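Local coordinates for oxidoreductase (Corynebacterium diphtheriae, PDB 3K1Y), which probably catalyses oxidation-reduction reactions as an FMN-dependent flavoprotein of the NADPH-dependent FMN reductase family, at the interface of chains A and B. Sequence-based numbering; all coordinates share one arbitrary frame. Chains: chain A/B, oxidoreductase.

The interface of chains A and B. Residues chain A 105, 108-109, 143, 147; chain B 96-97, 100.
A:Lys105 reaches from helix 102-110 across to chain B, where its ammonium group meets the main-chain carbonyls of B:Phe96, at the end of strand 88-96, and B:Tyr100, in the short strand 99-100. NZ donates to B:Phe96 O at 2.7 Å, standing above that carbonyl's plane. Its bond to B:Tyr100 O, 2.8 Å from NZ, is also tilted from the carbonyl plane. A third bond, a salt bridge within chain A, runs from NZ to the syn lone pair of A:Asp109 OD1, one helical turn on. Three oxygens thus grip the amine, and the carboxylate probably helps to balance its charge. The lysine chain leaves with CG anti to the backbone N (chi1 -176°) and bends at chi2 and chi4, which turns NZ back toward the aspartate.

Around this polar knot the packing is close. The A:Asp109 carboxylate lies against B:Phe96 CB, 3.5 Å from OD1, its plane nearly perpendicular to the phenyl ring. B:Lys97, with the most surface hidden in this patch, lays its aliphatic chain between the end of helix 102-110 and A:Leu143 of helix 135-146; its CB meets A:Leu143 CD1 at 3.5 Å. Contact is looser farther along, where the poorly ordered selenomethionine A:Met147 approaches the lysine chain crosswise. The patch recurs with the chains exchanged in this two-fold interface, which may represent a biological dimer. At the loose end, B:Lys97 NZ remains 6.4 Å from A:Asp109 OD1.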
loop_
_atom_site.group_PDB
_atom_site.type_symbol
_atom_site.label_atom_id
_atom_site.label_comp_id
_atom_site.label_asym_id
_atom_site.label_seq_id
_atom_site.Cartn_x
_atom_site.Cartn_y
_atom_site.Cartn_z
ATOM N N LYS A 105 -14.053 8.431 -1.811
ATOM C CA LYS A 105 -14.291 7.023 -1.510
ATOM C C LYS A 105 -15.778 6.701 -1.444
ATOM O O LYS A 105 -16.222 5.659 -1.937
ATOM C CB LYS A 105 -13.624 6.634 -0.184
ATOM C CG LYS A 105 -13.743 5.145 0.173
ATOM C CD LYS A 105 -13.202 4.262 -0.960
ATOM C CE LYS A 105 -12.835 2.862 -0.472
ATOM N NZ LYS A 105 -13.957 2.121 0.168
ATOM N N PHE A 108 -17.471 5.910 -4.880
ATOM C CA PHE A 108 -17.194 4.549 -5.314
ATOM C C PHE A 108 -17.951 3.517 -4.488
ATOM O O PHE A 108 -18.508 2.570 -5.047
ATOM C CB PHE A 108 -15.691 4.281 -5.278
ATOM C CG PHE A 108 -14.946 5.005 -6.349
ATOM C CD1 PHE A 108 -14.842 4.463 -7.625
ATOM C CD2 PHE A 108 -14.428 6.277 -6.113
ATOM C CE1 PHE A 108 -14.241 5.176 -8.656
ATOM C CE2 PHE A 108 -13.824 7.002 -7.139
ATOM C CZ PHE A 108 -13.731 6.450 -8.413
ATOM N N ASP A 109 -17.989 3.696 -3.169
ATOM C CA ASP A 109 -18.718 2.753 -2.323
ATOM C C ASP A 109 -20.158 2.590 -2.813
ATOM O O ASP A 109 -20.730 1.501 -2.767
ATOM C CB ASP A 109 -18.767 3.233 -0.866
ATOM C CG ASP A 109 -17.399 3.305 -0.219
ATOM O OD1 ASP A 109 -16.491 2.552 -0.631
ATOM O OD2 ASP A 109 -17.240 4.105 0.722
ATOM N N LEU A 143 -7.894 0.481 -5.675
ATOM C CA LEU A 143 -9.340 0.689 -5.662
ATOM C C LEU A 143 -9.961 0.456 -7.037
ATOM O O LEU A 143 -10.965 -0.246 -7.157
ATOM C CB LEU A 143 -9.678 2.105 -5.184
ATOM C CG LEU A 143 -11.177 2.441 -5.160
ATOM C CD1 LEU A 143 -11.900 1.519 -4.197
ATOM C CD2 LEU A 143 -11.385 3.902 -4.748
HETATM N N MSE A 147 -12.195 -3.000 -8.766
HETATM C CA MSE A 147 -13.452 -2.958 -9.495
HETATM C C MSE A 147 -13.267 -3.403 -10.933
HETATM O O MSE A 147 -14.174 -3.299 -11.758
HETATM C CB MSE A 147 -14.060 -1.565 -9.431
HETATM C CG MSE A 147 -14.718 -1.308 -8.098
HETATM SE SE MSE A 147 -15.493 0.422 -7.950
HETATM C CE MSE A 147 -13.895 1.377 -7.460
ATOM N N PHE B 96 -15.614 -1.834 2.359
ATOM C CA PHE B 96 -16.323 -1.565 1.104
ATOM C C PHE B 96 -15.254 -1.319 0.038
ATOM O O PHE B 96 -14.345 -0.519 0.236
ATOM C CB PHE B 96 -17.213 -0.320 1.195
ATOM C CG PHE B 96 -18.314 -0.402 2.223
ATOM C CD1 PHE B 96 -18.653 -1.609 2.830
ATOM C CD2 PHE B 96 -19.042 0.742 2.555
ATOM C CE1 PHE B 96 -19.708 -1.675 3.753
ATOM C CE2 PHE B 96 -20.099 0.686 3.479
ATOM C CZ PHE B 96 -20.432 -0.523 4.077
ATOM N N LYS B 97 -15.363 -2.018 -1.082
ATOM C CA LYS B 97 -14.406 -1.887 -2.180
ATOM C C LYS B 97 -12.964 -2.237 -1.789
ATOM O O LYS B 97 -12.013 -1.607 -2.269
ATOM C CB LYS B 97 -14.447 -0.471 -2.775
ATOM C CG LYS B 97 -15.832 0.011 -3.164
ATOM C CD LYS B 97 -16.518 -0.889 -4.181
ATOM C CE LYS B 97 -17.951 -0.399 -4.397
ATOM N NZ LYS B 97 -18.748 -1.195 -5.359
ATOM N N TYR B 100 -11.063 0.620 3.693
ATOM C CA TYR B 100 -11.981 1.182 4.661
ATOM C C TYR B 100 -13.083 2.005 3.993
ATOM O O TYR B 100 -12.968 2.400 2.819
ATOM C CB TYR B 100 -11.241 2.019 5.713
ATOM C CG TYR B 100 -10.295 3.082 5.180
ATOM C CD1 TYR B 100 -10.679 3.953 4.160
ATOM C CD2 TYR B 100 -9.027 3.243 5.741
ATOM C CE1 TYR B 100 -9.826 4.952 3.716
ATOM C CE2 TYR B 100 -8.172 4.237 5.305
ATOM C CZ TYR B 100 -8.572 5.088 4.296
ATOM O OH TYR B 100 -7.708 6.070 3.878
#